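Long-range contacts in O-methyltransferase, putative (Bacillus cereus, PDB 3DUW), which probably transfers methyl groups from S-adenosyl-L-methionine to hydroxyl oxygens of acceptor molecules, and is captured here with the spent cofactor S-adenosyl-L-homocysteine: residues G66-G70 and H95-A99; R85-A91 and R111-G117; V168-V174 and I187-Y191; F134-D140 and T161-N167. One frame throughout, in Å; residues are numbered along the deposited sequence.

Contact 1: G66-G70 and H95-A99. With SAH (S-adenosyl-L-homocysteine), chain C.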
# COMPACT_ATOMS: atom_id res chain seq x y z
N GLY A 66 5.19 -18.89 2.62
CA GLY A 66 6.24 -18.79 1.62
C GLY A 66 7.41 -18.01 2.22
O GLY A 66 7.44 -16.78 2.12
N THR A 67 8.39 -18.72 2.78
CA THR A 67 9.53 -18.09 3.44
C THR A 67 10.79 -17.85 2.58
O THR A 67 11.48 -16.84 2.78
CB THR A 67 9.99 -18.93 4.67
OG1 THR A 67 8.84 -19.44 5.37
CG2 THR A 67 10.85 -18.08 5.59
N LEU A 68 11.09 -18.79 1.67
CA LEU A 68 12.32 -18.70 0.86
C LEU A 68 13.53 -18.59 1.79
O LEU A 68 13.89 -19.54 2.48
CB LEU A 68 12.31 -17.48 -0.06
CG LEU A 68 13.24 -17.52 -1.26
CD1 LEU A 68 13.07 -18.82 -2.03
CD2 LEU A 68 12.94 -16.34 -2.18
N GLY A 69 14.16 -17.43 1.83
CA GLY A 69 15.31 -17.25 2.67
C GLY A 69 15.04 -16.36 3.88
O GLY A 69 15.94 -16.01 4.63
N GLY A 70 13.78 -15.98 4.06
CA GLY A 70 13.39 -15.14 5.19
C GLY A 70 13.58 -13.64 4.99
O GLY A 70 13.52 -12.87 5.96
N HIS A 95 15.36 -24.40 2.04
CA HIS A 95 14.96 -23.00 2.18
C HIS A 95 14.71 -22.66 3.64
O HIS A 95 15.18 -21.64 4.14
CB HIS A 95 13.67 -22.70 1.39
CG HIS A 95 13.83 -22.76 -0.09
ND1 HIS A 95 12.85 -22.34 -0.95
CD2 HIS A 95 14.84 -23.22 -0.87
CE1 HIS A 95 13.24 -22.53 -2.20
NE2 HIS A 95 14.45 -23.06 -2.17
N ALA A 96 13.95 -23.51 4.32
CA ALA A 96 13.61 -23.27 5.71
C ALA A 96 14.82 -23.11 6.61
O ALA A 96 14.86 -22.21 7.44
CB ALA A 96 12.72 -24.40 6.23
N ASP A 97 15.82 -23.97 6.45
CA ASP A 97 17.01 -23.86 7.28
C ASP A 97 17.83 -22.62 6.96
O ASP A 97 18.43 -22.03 7.85
CB ASP A 97 17.88 -25.11 7.18
CG ASP A 97 17.40 -26.20 8.11
OD1 ASP A 97 16.85 -25.86 9.18
OD2 ASP A 97 17.60 -27.39 7.78
N ILE A 98 17.86 -22.24 5.69
CA ILE A 98 18.59 -21.04 5.30
C ILE A 98 17.85 -19.85 5.90
O ILE A 98 18.47 -18.93 6.42
CB ILE A 98 18.68 -20.91 3.75
CG1 ILE A 98 19.62 -21.99 3.22
CG2 ILE A 98 19.17 -19.52 3.36
CD1 ILE A 98 19.71 -22.05 1.72
N ALA A 99 16.52 -19.88 5.85
CA ALA A 99 15.71 -18.80 6.41
C ALA A 99 15.96 -18.68 7.92
O ALA A 99 16.17 -17.58 8.43
CB ALA A 99 14.22 -19.05 6.14
N SAH C . 8.07 -14.12 0.54
CA SAH C . 9.52 -14.54 0.47
CB SAH C . 9.76 -15.38 -0.74
CG SAH C . 9.00 -16.68 -0.86
SD SAH C . 9.24 -17.35 -2.56
C SAH C . 10.38 -13.24 0.35
O SAH C . 9.81 -12.15 0.25
OXT SAH C . 11.66 -13.40 0.36
C5' SAH C . 8.02 -18.60 -2.54
C4' SAH C . 8.36 -19.75 -1.47
O4' SAH C . 7.24 -20.62 -1.63
C3' SAH C . 9.56 -20.64 -1.78
O3' SAH C . 10.53 -20.61 -0.74
C2' SAH C . 8.89 -22.05 -2.00
O2' SAH C . 9.74 -23.13 -1.65
C1' SAH C . 7.64 -21.94 -1.16
N9 SAH C . 6.65 -22.81 -1.41
C8 SAH C . 6.15 -23.36 -2.58
N7 SAH C . 5.16 -24.19 -2.43
C5 SAH C . 4.94 -24.21 -1.03
C6 SAH C . 3.98 -24.93 -0.23
N6 SAH C . 3.06 -25.77 -0.74
N1 SAH C . 4.06 -24.71 1.12
C2 SAH C . 4.97 -23.87 1.68
N3 SAH C . 5.91 -23.16 0.96
C4 SAH C . 5.84 -23.38 -0.39
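Start at H95, on the helix that follows strand 85-90. Its CA-CB bond points toward the loop 66-70, and the ring edge meets the SAH ribose, ND1 giving a hydrogen bond to O3' (2.9 Å), while L68 CD1 packs against H95 ND1 at 3.7 Å. Two carbonyls crowd each other: L68 O and H95 O are 3.0 Å apart, both acceptors, and H95 O accepts the helical hydrogen bond from A99 N (2.8 Å). A96 turns its methyl away, toward V114 and T116 of the neighbouring strand. I98 brushes past G69 from the side. A99 makes the tightest fit: its CA is 4.1 Å from G69 CA and makes a CA-H...O contact to G69 O (3.3 Å). Its methyl meets T67 CG2 at 3.5 Å and L68 O at 3.7 Å, so a small side chain meets bare loop backbone. The loop is a type II' turn from T67 to G70, closed by G70 N to T67 O (2.8 Å), the glycine-rich cofactor loop expected after the first strand of a Rossmann-like methyltransferase. Between 66-70 and 95-99 themselves the join is packing and that CA-H...O contact; N102, further along the helix, bonds G69 O. L68 N bonds E90 and T67 OG1 bonds T88, whereas H95 ND1 and G66 O, which accepts from the SAH amine N (3.2 Å), are spent on the cofactor.

Contact 2: R85-A91 and R111-G117. With SAH (S-adenosyl-L-homocysteine), chain C.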
# COMPACT_ATOMS: atom_id res chain seq x y z
N ARG A 85 4.84 -11.69 17.18
CA ARG A 85 5.44 -12.88 16.62
C ARG A 85 5.07 -13.10 15.16
O ARG A 85 4.07 -12.57 14.67
CB ARG A 85 5.03 -14.12 17.43
CG ARG A 85 3.53 -14.36 17.50
CD ARG A 85 3.21 -15.66 18.23
NE ARG A 85 1.78 -15.92 18.34
CZ ARG A 85 1.25 -17.00 18.91
NH1 ARG A 85 2.05 -17.93 19.42
NH2 ARG A 85 -0.06 -17.16 18.97
N VAL A 86 5.91 -13.87 14.48
CA VAL A 86 5.71 -14.22 13.09
C VAL A 86 5.83 -15.73 12.96
O VAL A 86 6.74 -16.33 13.53
CB VAL A 86 6.79 -13.61 12.16
CG1 VAL A 86 6.52 -14.03 10.71
CG2 VAL A 86 6.80 -12.10 12.27
N VAL A 87 4.88 -16.33 12.25
CA VAL A 87 4.90 -17.75 11.99
C VAL A 87 4.95 -17.81 10.47
O VAL A 87 4.05 -17.31 9.80
CB VAL A 87 3.63 -18.46 12.48
CG1 VAL A 87 3.66 -19.92 12.08
CG2 VAL A 87 3.52 -18.33 14.00
N THR A 88 6.01 -18.40 9.92
CA THR A 88 6.15 -18.49 8.48
C THR A 88 6.27 -19.94 8.02
O THR A 88 6.92 -20.76 8.67
CB THR A 88 7.36 -17.64 8.00
OG1 THR A 88 7.42 -17.64 6.57
CG2 THR A 88 8.67 -18.16 8.59
N LEU A 89 5.62 -20.25 6.90
CA LEU A 89 5.57 -21.60 6.36
C LEU A 89 6.42 -21.79 5.10
O LEU A 89 6.31 -21.03 4.14
CB LEU A 89 4.11 -21.96 6.06
CG LEU A 89 3.13 -21.57 7.17
CD1 LEU A 89 1.73 -22.00 6.79
CD2 LEU A 89 3.55 -22.21 8.49
N GLU A 90 7.25 -22.84 5.11
CA GLU A 90 8.14 -23.13 3.99
C GLU A 90 8.20 -24.63 3.69
O GLU A 90 8.48 -25.44 4.58
CB GLU A 90 9.53 -22.59 4.30
CG GLU A 90 10.59 -22.91 3.26
CD GLU A 90 10.17 -22.49 1.87
OE1 GLU A 90 9.73 -21.33 1.71
OE2 GLU A 90 10.29 -23.31 0.94
N ALA A 91 7.95 -24.99 2.44
CA ALA A 91 7.95 -26.40 2.03
C ALA A 91 9.34 -27.02 1.88
O ALA A 91 9.52 -28.20 2.18
CB ALA A 91 7.18 -26.55 0.73
N ARG A 111 11.40 -13.81 17.75
CA ARG A 111 10.12 -13.32 17.24
C ARG A 111 9.57 -14.15 16.09
O ARG A 111 8.40 -14.00 15.72
CB ARG A 111 10.24 -11.88 16.73
CG ARG A 111 10.44 -10.79 17.76
CD ARG A 111 10.41 -9.45 17.05
NE ARG A 111 10.62 -8.32 17.96
CZ ARG A 111 10.66 -7.05 17.57
NH1 ARG A 111 10.49 -6.73 16.29
NH2 ARG A 111 10.86 -6.10 18.47
N VAL A 112 10.40 -15.01 15.51
CA VAL A 112 9.97 -15.78 14.35
C VAL A 112 10.08 -17.29 14.47
O VAL A 112 11.07 -17.82 14.96
CB VAL A 112 10.77 -15.37 13.10
CG1 VAL A 112 10.22 -16.08 11.87
CG2 VAL A 112 10.73 -13.87 12.92
N GLU A 113 9.03 -17.97 14.01
CA GLU A 113 8.97 -19.42 13.99
C GLU A 113 8.82 -19.84 12.53
O GLU A 113 7.87 -19.44 11.86
CB GLU A 113 7.76 -19.93 14.79
CG GLU A 113 7.48 -21.42 14.57
CD GLU A 113 6.36 -21.93 15.45
OE1 GLU A 113 5.27 -21.32 15.45
OE2 GLU A 113 6.56 -22.96 16.13
N VAL A 114 9.78 -20.62 12.05
CA VAL A 114 9.74 -21.12 10.68
C VAL A 114 9.28 -22.57 10.77
O VAL A 114 9.94 -23.39 11.41
CB VAL A 114 11.13 -21.09 10.01
CG1 VAL A 114 11.04 -21.65 8.60
CG2 VAL A 114 11.66 -19.66 9.96
N ARG A 115 8.15 -22.89 10.14
CA ARG A 115 7.64 -24.25 10.16
C ARG A 115 7.84 -24.90 8.79
O ARG A 115 7.33 -24.41 7.78
CB ARG A 115 6.16 -24.28 10.54
CG ARG A 115 5.61 -25.70 10.67
CD ARG A 115 4.19 -25.75 11.23
NE ARG A 115 4.09 -25.14 12.56
CZ ARG A 115 3.37 -25.64 13.56
NH1 ARG A 115 2.69 -26.77 13.39
NH2 ARG A 115 3.33 -25.01 14.72
N THR A 116 8.57 -26.01 8.77
CA THR A 116 8.84 -26.72 7.53
C THR A 116 7.71 -27.67 7.16
O THR A 116 7.18 -28.38 8.00
CB THR A 116 10.14 -27.55 7.64
OG1 THR A 116 11.22 -26.68 7.99
CG2 THR A 116 10.44 -28.24 6.32
N GLY A 117 7.36 -27.68 5.87
CA GLY A 117 6.31 -28.55 5.39
C GLY A 117 5.38 -27.86 4.42
O GLY A 117 5.46 -26.64 4.23
N SAH C . 8.07 -14.12 0.54
CA SAH C . 9.52 -14.54 0.47
CB SAH C . 9.76 -15.38 -0.74
CG SAH C . 9.00 -16.68 -0.86
SD SAH C . 9.24 -17.35 -2.56
C SAH C . 10.38 -13.24 0.35
O SAH C . 9.81 -12.15 0.25
OXT SAH C . 11.66 -13.40 0.36
C5' SAH C . 8.02 -18.60 -2.54
C4' SAH C . 8.36 -19.75 -1.47
O4' SAH C . 7.24 -20.62 -1.63
C3' SAH C . 9.56 -20.64 -1.78
O3' SAH C . 10.53 -20.61 -0.74
C2' SAH C . 8.89 -22.05 -2.00
O2' SAH C . 9.74 -23.13 -1.65
C1' SAH C . 7.64 -21.94 -1.16
N9 SAH C . 6.65 -22.81 -1.41
C8 SAH C . 6.15 -23.36 -2.58
N7 SAH C . 5.16 -24.19 -2.43
C5 SAH C . 4.94 -24.21 -1.03
C6 SAH C . 3.98 -24.93 -0.23
N6 SAH C . 3.06 -25.77 -0.74
N1 SAH C . 4.06 -24.71 1.12
C2 SAH C . 4.97 -23.87 1.68
N3 SAH C . 5.91 -23.16 0.96
C4 SAH C . 5.84 -23.38 -0.39
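Two parallel strands, 85-90 and 112-116, run 4.8 Å apart with their directions only 15° off. Six backbone hydrogen bonds join them, and the even-numbered residues of the first strand use both their N and O. V86 N bonds R111 O (2.8 Å) and V86 O receives E113 N (2.9 Å); T88 repeats this with E113 O and R115 N, and E90 with R115 O (3.1 Å) and G117 N (2.8 Å). This is the sheet pairing of a beta-alpha-beta unit, with 112-116 as the outermost strand of the chain on this side. Helix 93-105, the crossover, covers the face carrying V112, V114 and T116. On that face V86 CB packs on V112 CG2 (4.0 Å) and T88 CG2 on V114 CG2 (3.6 Å); T88's hydroxyl bonds E64. The face of V87, L89 and R115 lies against helix 119-128; there L89 CD2 meets R115 CB at 3.9 Å, and R115 reaches a salt bridge with E129. At the C-terminal end of strand 85-90, E90 turns to the cofactor, its OE1 accepting from SAH O3' and its OE2 from SAH O2', both at 2.7 Å. An acid so placed reads both ribose hydroxyls, a hallmark of Rossmann-like methyltransferases.

Contact 3: V168-V174 and I187-Y191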
# COMPACT_ATOMS: atom_id res chain seq x y z
N VAL A 168 0.15 -10.95 -7.92
CA VAL A 168 -1.17 -11.24 -8.45
C VAL A 168 -1.52 -10.52 -9.76
O VAL A 168 -2.70 -10.40 -10.10
CB VAL A 168 -2.25 -10.96 -7.39
CG1 VAL A 168 -2.04 -11.89 -6.19
CG2 VAL A 168 -2.20 -9.51 -6.95
N VAL A 169 -0.51 -10.05 -10.48
CA VAL A 169 -0.72 -9.38 -11.77
C VAL A 169 0.09 -10.14 -12.83
O VAL A 169 -0.37 -10.35 -13.95
CB VAL A 169 -0.32 -7.89 -11.71
CG1 VAL A 169 -0.25 -7.29 -13.11
CG2 VAL A 169 -1.35 -7.13 -10.88
N ARG A 170 1.30 -10.53 -12.44
CA ARG A 170 2.18 -11.34 -13.28
C ARG A 170 2.31 -10.90 -14.73
O ARG A 170 1.90 -11.61 -15.66
CB ARG A 170 1.71 -12.80 -13.19
CG ARG A 170 1.27 -13.19 -11.77
CD ARG A 170 0.97 -14.68 -11.64
NE ARG A 170 2.17 -15.49 -11.74
CZ ARG A 170 3.01 -15.73 -10.73
NH1 ARG A 170 2.79 -15.22 -9.52
NH2 ARG A 170 4.09 -16.47 -10.93
N GLU A 171 2.91 -9.73 -14.92
CA GLU A 171 3.15 -9.15 -16.23
C GLU A 171 1.88 -8.94 -17.05
O GLU A 171 1.91 -8.88 -18.28
CB GLU A 171 4.17 -10.00 -17.00
CG GLU A 171 5.48 -10.18 -16.24
CD GLU A 171 6.58 -10.76 -17.09
OE1 GLU A 171 6.35 -11.78 -17.77
OE2 GLU A 171 7.70 -10.20 -17.07
N GLY A 172 0.76 -8.81 -16.34
CA GLY A 172 -0.52 -8.58 -17.00
C GLY A 172 -1.27 -9.83 -17.43
O GLY A 172 -2.39 -9.73 -17.94
N GLU A 173 -0.67 -11.00 -17.22
CA GLU A 173 -1.31 -12.25 -17.62
C GLU A 173 -2.55 -12.59 -16.81
O GLU A 173 -3.35 -13.45 -17.21
CB GLU A 173 -0.30 -13.39 -17.53
CG GLU A 173 0.79 -13.33 -18.59
CD GLU A 173 1.84 -14.40 -18.41
OE1 GLU A 173 1.46 -15.57 -18.16
OE2 GLU A 173 3.05 -14.09 -18.52
N VAL A 174 -2.73 -11.92 -15.68
CA VAL A 174 -3.88 -12.18 -14.82
C VAL A 174 -5.22 -12.02 -15.55
O VAL A 174 -6.22 -12.61 -15.14
CB VAL A 174 -3.85 -11.25 -13.58
CG1 VAL A 174 -3.96 -9.79 -14.00
CG2 VAL A 174 -4.98 -11.62 -12.62
N ILE A 187 -4.27 -17.35 -9.23
CA ILE A 187 -4.50 -15.97 -8.84
C ILE A 187 -5.91 -15.52 -9.25
O ILE A 187 -6.57 -14.82 -8.50
CB ILE A 187 -3.44 -15.02 -9.44
CG1 ILE A 187 -2.08 -15.27 -8.76
CG2 ILE A 187 -3.87 -13.58 -9.30
CD1 ILE A 187 -2.10 -15.06 -7.26
N ARG A 188 -6.36 -15.94 -10.42
CA ARG A 188 -7.71 -15.58 -10.85
C ARG A 188 -8.75 -16.19 -9.90
O ARG A 188 -9.73 -15.53 -9.56
CB ARG A 188 -7.95 -16.02 -12.30
CG ARG A 188 -7.20 -15.15 -13.32
CD ARG A 188 -7.37 -15.67 -14.75
NE ARG A 188 -8.77 -15.71 -15.16
CZ ARG A 188 -9.46 -14.66 -15.59
NH1 ARG A 188 -8.89 -13.47 -15.67
NH2 ARG A 188 -10.73 -14.81 -15.94
N ARG A 189 -8.53 -17.43 -9.48
CA ARG A 189 -9.44 -18.10 -8.54
C ARG A 189 -9.47 -17.31 -7.23
O ARG A 189 -10.51 -17.20 -6.57
CB ARG A 189 -8.94 -19.52 -8.24
CG ARG A 189 -8.90 -20.49 -9.42
CD ARG A 189 -10.29 -20.78 -9.96
NE ARG A 189 -10.73 -19.75 -10.90
CZ ARG A 189 -10.20 -19.58 -12.10
NH1 ARG A 189 -9.21 -20.37 -12.52
NH2 ARG A 189 -10.65 -18.61 -12.90
N PHE A 190 -8.32 -16.76 -6.86
CA PHE A 190 -8.14 -15.96 -5.65
C PHE A 190 -8.99 -14.69 -5.71
O PHE A 190 -9.73 -14.39 -4.78
CB PHE A 190 -6.64 -15.65 -5.52
CG PHE A 190 -6.25 -14.86 -4.31
CD1 PHE A 190 -6.68 -15.21 -3.03
CD2 PHE A 190 -5.36 -13.79 -4.44
CE1 PHE A 190 -6.22 -14.51 -1.91
CE2 PHE A 190 -4.89 -13.10 -3.33
CZ PHE A 190 -5.32 -13.45 -2.06
N TYR A 191 -8.89 -13.94 -6.81
CA TYR A 191 -9.68 -12.72 -6.98
C TYR A 191 -11.17 -13.06 -6.86
O TYR A 191 -11.93 -12.40 -6.15
CB TYR A 191 -9.44 -12.09 -8.36
CG TYR A 191 -8.20 -11.22 -8.49
CD1 TYR A 191 -8.25 -9.85 -8.23
CD2 TYR A 191 -7.00 -11.76 -8.95
CE1 TYR A 191 -7.14 -9.04 -8.43
CE2 TYR A 191 -5.88 -10.96 -9.15
CZ TYR A 191 -5.96 -9.60 -8.89
OH TYR A 191 -4.86 -8.79 -9.12
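In this Rossmann-like fold the chain leaves strand 162-166, makes the loop 168-174, and comes back as helix 182-196, whose middle turn packs on the loop it has just left. Two valines are the bumps. V168 pushes into the hollow between I187 and, one turn on, F190 and Y191: its CG1 meets I187 CD1 at a snug 3.3 Å and F190 CD2 at 4.2 Å, and its CB is 4.0 Å from Y191 CE2. V174, where the loop goes over into a 3-10 turn, fills the neighbouring hollow between I187 and Y191, with CG2 at 4.0 Å from I187 CG2 and 3.6 Å from Y191 CE2. I187 and Y191 thus serve both hollows. R170 adds its aliphatic part, CD lying 4.2 Å from I187 CG1, while its guanidinium bonds N167 O. Between the valines the chain loops away from the helix through E171 and G172, the latter at backbone angles that suit glycine. Y13 of the second subunit packs on V174 and R188 and stacks edge-to-face with Y191, so the loop-helix joint also forms part of the dimer contact. Strand 214-221 backs V168, F190 and Y191 through I217. Two polar bonds finish the fit: Y191 OH donates to V168 O (2.9 Å), and V174 O, lying near the guanidinium plane of R188, accepts from R188 NH1, also at 2.9 Å.

Contact 4: F134-D140 and T161-N167. With SAH (S-adenosyl-L-homocysteine), chain C.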
# COMPACT_ATOMS: atom_id res chain seq x y z
N PHE A 134 -4.49 -14.53 13.64
CA PHE A 134 -3.44 -13.73 13.03
C PHE A 134 -4.01 -12.39 12.58
O PHE A 134 -5.06 -12.35 11.93
CB PHE A 134 -2.82 -14.48 11.86
CG PHE A 134 -2.09 -15.72 12.27
CD1 PHE A 134 -0.84 -15.63 12.87
CD2 PHE A 134 -2.65 -16.98 12.08
CE1 PHE A 134 -0.16 -16.78 13.29
CE2 PHE A 134 -1.99 -18.13 12.50
CZ PHE A 134 -0.74 -18.03 13.10
N ASP A 135 -3.32 -11.31 12.92
CA ASP A 135 -3.75 -9.96 12.57
C ASP A 135 -3.25 -9.50 11.20
O ASP A 135 -3.79 -8.54 10.64
CB ASP A 135 -3.27 -8.93 13.61
CG ASP A 135 -3.31 -9.46 15.03
OD1 ASP A 135 -4.37 -9.94 15.46
OD2 ASP A 135 -2.27 -9.38 15.71
N PHE A 136 -2.22 -10.16 10.69
CA PHE A 136 -1.63 -9.79 9.40
C PHE A 136 -1.18 -11.07 8.72
O PHE A 136 -0.44 -11.86 9.31
CB PHE A 136 -0.45 -8.85 9.66
CG PHE A 136 0.08 -8.17 8.43
CD1 PHE A 136 0.86 -8.86 7.51
CD2 PHE A 136 -0.17 -6.82 8.21
CE1 PHE A 136 1.38 -8.22 6.39
CE2 PHE A 136 0.34 -6.17 7.09
CZ PHE A 136 1.12 -6.88 6.18
N ILE A 137 -1.61 -11.28 7.49
CA ILE A 137 -1.27 -12.50 6.75
C ILE A 137 -0.70 -12.17 5.38
O ILE A 137 -1.32 -11.45 4.58
CB ILE A 137 -2.53 -13.39 6.59
CG1 ILE A 137 -3.13 -13.67 7.98
CG2 ILE A 137 -2.17 -14.69 5.89
CD1 ILE A 137 -4.44 -14.41 7.95
N PHE A 138 0.50 -12.69 5.10
CA PHE A 138 1.18 -12.45 3.83
C PHE A 138 1.22 -13.76 3.05
O PHE A 138 1.85 -14.73 3.48
CB PHE A 138 2.61 -11.94 4.10
CG PHE A 138 3.39 -11.61 2.85
CD1 PHE A 138 2.80 -10.90 1.81
CD2 PHE A 138 4.72 -11.99 2.73
CE1 PHE A 138 3.54 -10.57 0.66
CE2 PHE A 138 5.46 -11.66 1.59
CZ PHE A 138 4.87 -10.95 0.56
N ILE A 139 0.52 -13.79 1.93
CA ILE A 139 0.45 -14.97 1.08
C ILE A 139 1.45 -14.79 -0.06
O ILE A 139 1.24 -13.98 -0.96
CB ILE A 139 -0.97 -15.17 0.53
CG1 ILE A 139 -1.97 -15.21 1.69
CG2 ILE A 139 -1.04 -16.45 -0.28
CD1 ILE A 139 -3.42 -15.34 1.27
N ASP A 140 2.54 -15.56 -0.00
CA ASP A 140 3.60 -15.43 -0.99
C ASP A 140 4.33 -16.75 -1.24
O ASP A 140 5.56 -16.80 -1.21
CB ASP A 140 4.59 -14.36 -0.51
CG ASP A 140 5.56 -13.92 -1.58
OD1 ASP A 140 5.19 -13.94 -2.77
OD2 ASP A 140 6.69 -13.52 -1.22
N THR A 161 -8.25 -8.16 10.41
CA THR A 161 -7.05 -8.79 9.86
C THR A 161 -6.74 -8.26 8.46
O THR A 161 -7.63 -8.09 7.64
CB THR A 161 -7.19 -10.32 9.79
OG1 THR A 161 -7.14 -10.87 11.11
CG2 THR A 161 -6.08 -10.94 8.95
N VAL A 162 -5.46 -8.00 8.22
CA VAL A 162 -5.00 -7.53 6.92
C VAL A 162 -4.39 -8.71 6.17
O VAL A 162 -3.62 -9.48 6.75
CB VAL A 162 -3.93 -6.43 7.06
CG1 VAL A 162 -3.34 -6.09 5.69
CG2 VAL A 162 -4.54 -5.19 7.69
N ILE A 163 -4.75 -8.87 4.90
CA ILE A 163 -4.21 -9.94 4.08
C ILE A 163 -3.55 -9.31 2.85
O ILE A 163 -4.18 -8.53 2.14
CB ILE A 163 -5.31 -10.90 3.59
CG1 ILE A 163 -6.00 -11.57 4.79
CG2 ILE A 163 -4.71 -11.96 2.67
CD1 ILE A 163 -7.23 -12.38 4.42
N ILE A 164 -2.28 -9.64 2.63
CA ILE A 164 -1.57 -9.15 1.46
C ILE A 164 -1.23 -10.36 0.60
O ILE A 164 -0.67 -11.33 1.11
CB ILE A 164 -0.24 -8.47 1.83
CG1 ILE A 164 -0.50 -7.18 2.62
CG2 ILE A 164 0.56 -8.17 0.56
CD1 ILE A 164 -1.17 -6.09 1.81
N GLY A 165 -1.61 -10.31 -0.67
CA GLY A 165 -1.31 -11.38 -1.59
C GLY A 165 -0.36 -10.82 -2.63
O GLY A 165 -0.73 -9.91 -3.38
N ASP A 166 0.86 -11.34 -2.68
CA ASP A 166 1.86 -10.85 -3.63
C ASP A 166 1.79 -11.56 -4.97
O ASP A 166 1.22 -12.66 -5.09
CB ASP A 166 3.26 -11.05 -3.02
CG ASP A 166 4.35 -10.27 -3.75
OD1 ASP A 166 4.05 -9.21 -4.33
OD2 ASP A 166 5.52 -10.71 -3.70
N ASN A 167 2.35 -10.92 -5.99
CA ASN A 167 2.45 -11.47 -7.34
C ASN A 167 1.11 -11.87 -7.94
O ASN A 167 0.95 -12.99 -8.45
CB ASN A 167 3.39 -12.68 -7.30
CG ASN A 167 4.68 -12.38 -6.54
OD1 ASN A 167 4.96 -13.00 -5.52
ND2 ASN A 167 5.45 -11.42 -7.04
N SAH C . 8.07 -14.12 0.54
CA SAH C . 9.52 -14.54 0.47
CB SAH C . 9.76 -15.38 -0.74
CG SAH C . 9.00 -16.68 -0.86
SD SAH C . 9.24 -17.35 -2.56
C SAH C . 10.38 -13.24 0.35
O SAH C . 9.81 -12.15 0.25
OXT SAH C . 11.66 -13.40 0.36
C5' SAH C . 8.02 -18.60 -2.54
C4' SAH C . 8.36 -19.75 -1.47
O4' SAH C . 7.24 -20.62 -1.63
C3' SAH C . 9.56 -20.64 -1.78
O3' SAH C . 10.53 -20.61 -0.74
C2' SAH C . 8.89 -22.05 -2.00
O2' SAH C . 9.74 -23.13 -1.65
C1' SAH C . 7.64 -21.94 -1.16
N9 SAH C . 6.65 -22.81 -1.41
C8 SAH C . 6.15 -23.36 -2.58
N7 SAH C . 5.16 -24.19 -2.43
C5 SAH C . 4.94 -24.21 -1.03
C6 SAH C . 3.98 -24.93 -0.23
N6 SAH C . 3.06 -25.77 -0.74
N1 SAH C . 4.06 -24.71 1.12
C2 SAH C . 4.97 -23.87 1.68
N3 SAH C . 5.91 -23.16 0.96
C4 SAH C . 5.84 -23.38 -0.39
O HOH W 1 -0.30 -14.14 -3.38
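Strands 136-139 and 162-166 are the parallel neighbours of a beta-alpha-beta unit in the middle of the Rossmann-like sheet, 4.7 Å apart and 12° from exact alignment. I164, I137 and T161 lose the most surface here. I164 bonds through both backbone groups, its N to I137 O (2.8 Å) and its O from I139 N (2.9 Å). Its side chain wedges between two rings, with CG1 at 3.9 Å from F136 CZ and CG2 at 3.7 Å from F138 CD1, against L53 of helix 44-57. I137 works on the other face, against A153 of helix 146-155: its N bonds V162 O (2.8 Å), its CB lies 4.3 Å from I163 CG1 and its CD1 4.0 Å from T161 CG2. T161 starts the pairing, with its OG1 2.7 Å from F134 O and its CA 3.4 Å from D135 O. At the far end D166 N bonds I139 O (3.2 Å), and a water donates to both I139 O and D166 O. Beyond, three acceptor oxygens crowd without bonding one another, D140 OD1 being 2.9 Å from N167 OD1 and 3.4 Å from the like-charged D166 OD2; K143 makes a salt bridge to D140, and N167 ND2 bonds D214. As in catechol O-methyltransferase, such a trio could hold a metal, though none is present here. D140 OD2 accepts from the SAH amine N at a very short 2.3 Å.

Overall arrangement
Contacts 1, 2 and 4 all touch SAH at the C-terminal ends of the parallel strands. Contacts 1 and 2, centres 9 Å apart, hold the ribose and meet directly: T67 OG1 lies 2.6 Å from T88 OG1 and G66 N 2.9 Å from L89 O. Contact 4, its centre about 17 Å from that of contact 1, binds the ligand's amine through D140, together with G66 of contact 1, and touches contact 2 where V87 CG2 meets F134 CE1 (4.1 Å). Contact 3 stands apart from the pocket, R170's side chain being about 9 Å from SAH. It continues directly from contact 4, with I187 CG1 3.8 Å from N167 O, and links that end of the fold to the second subunit.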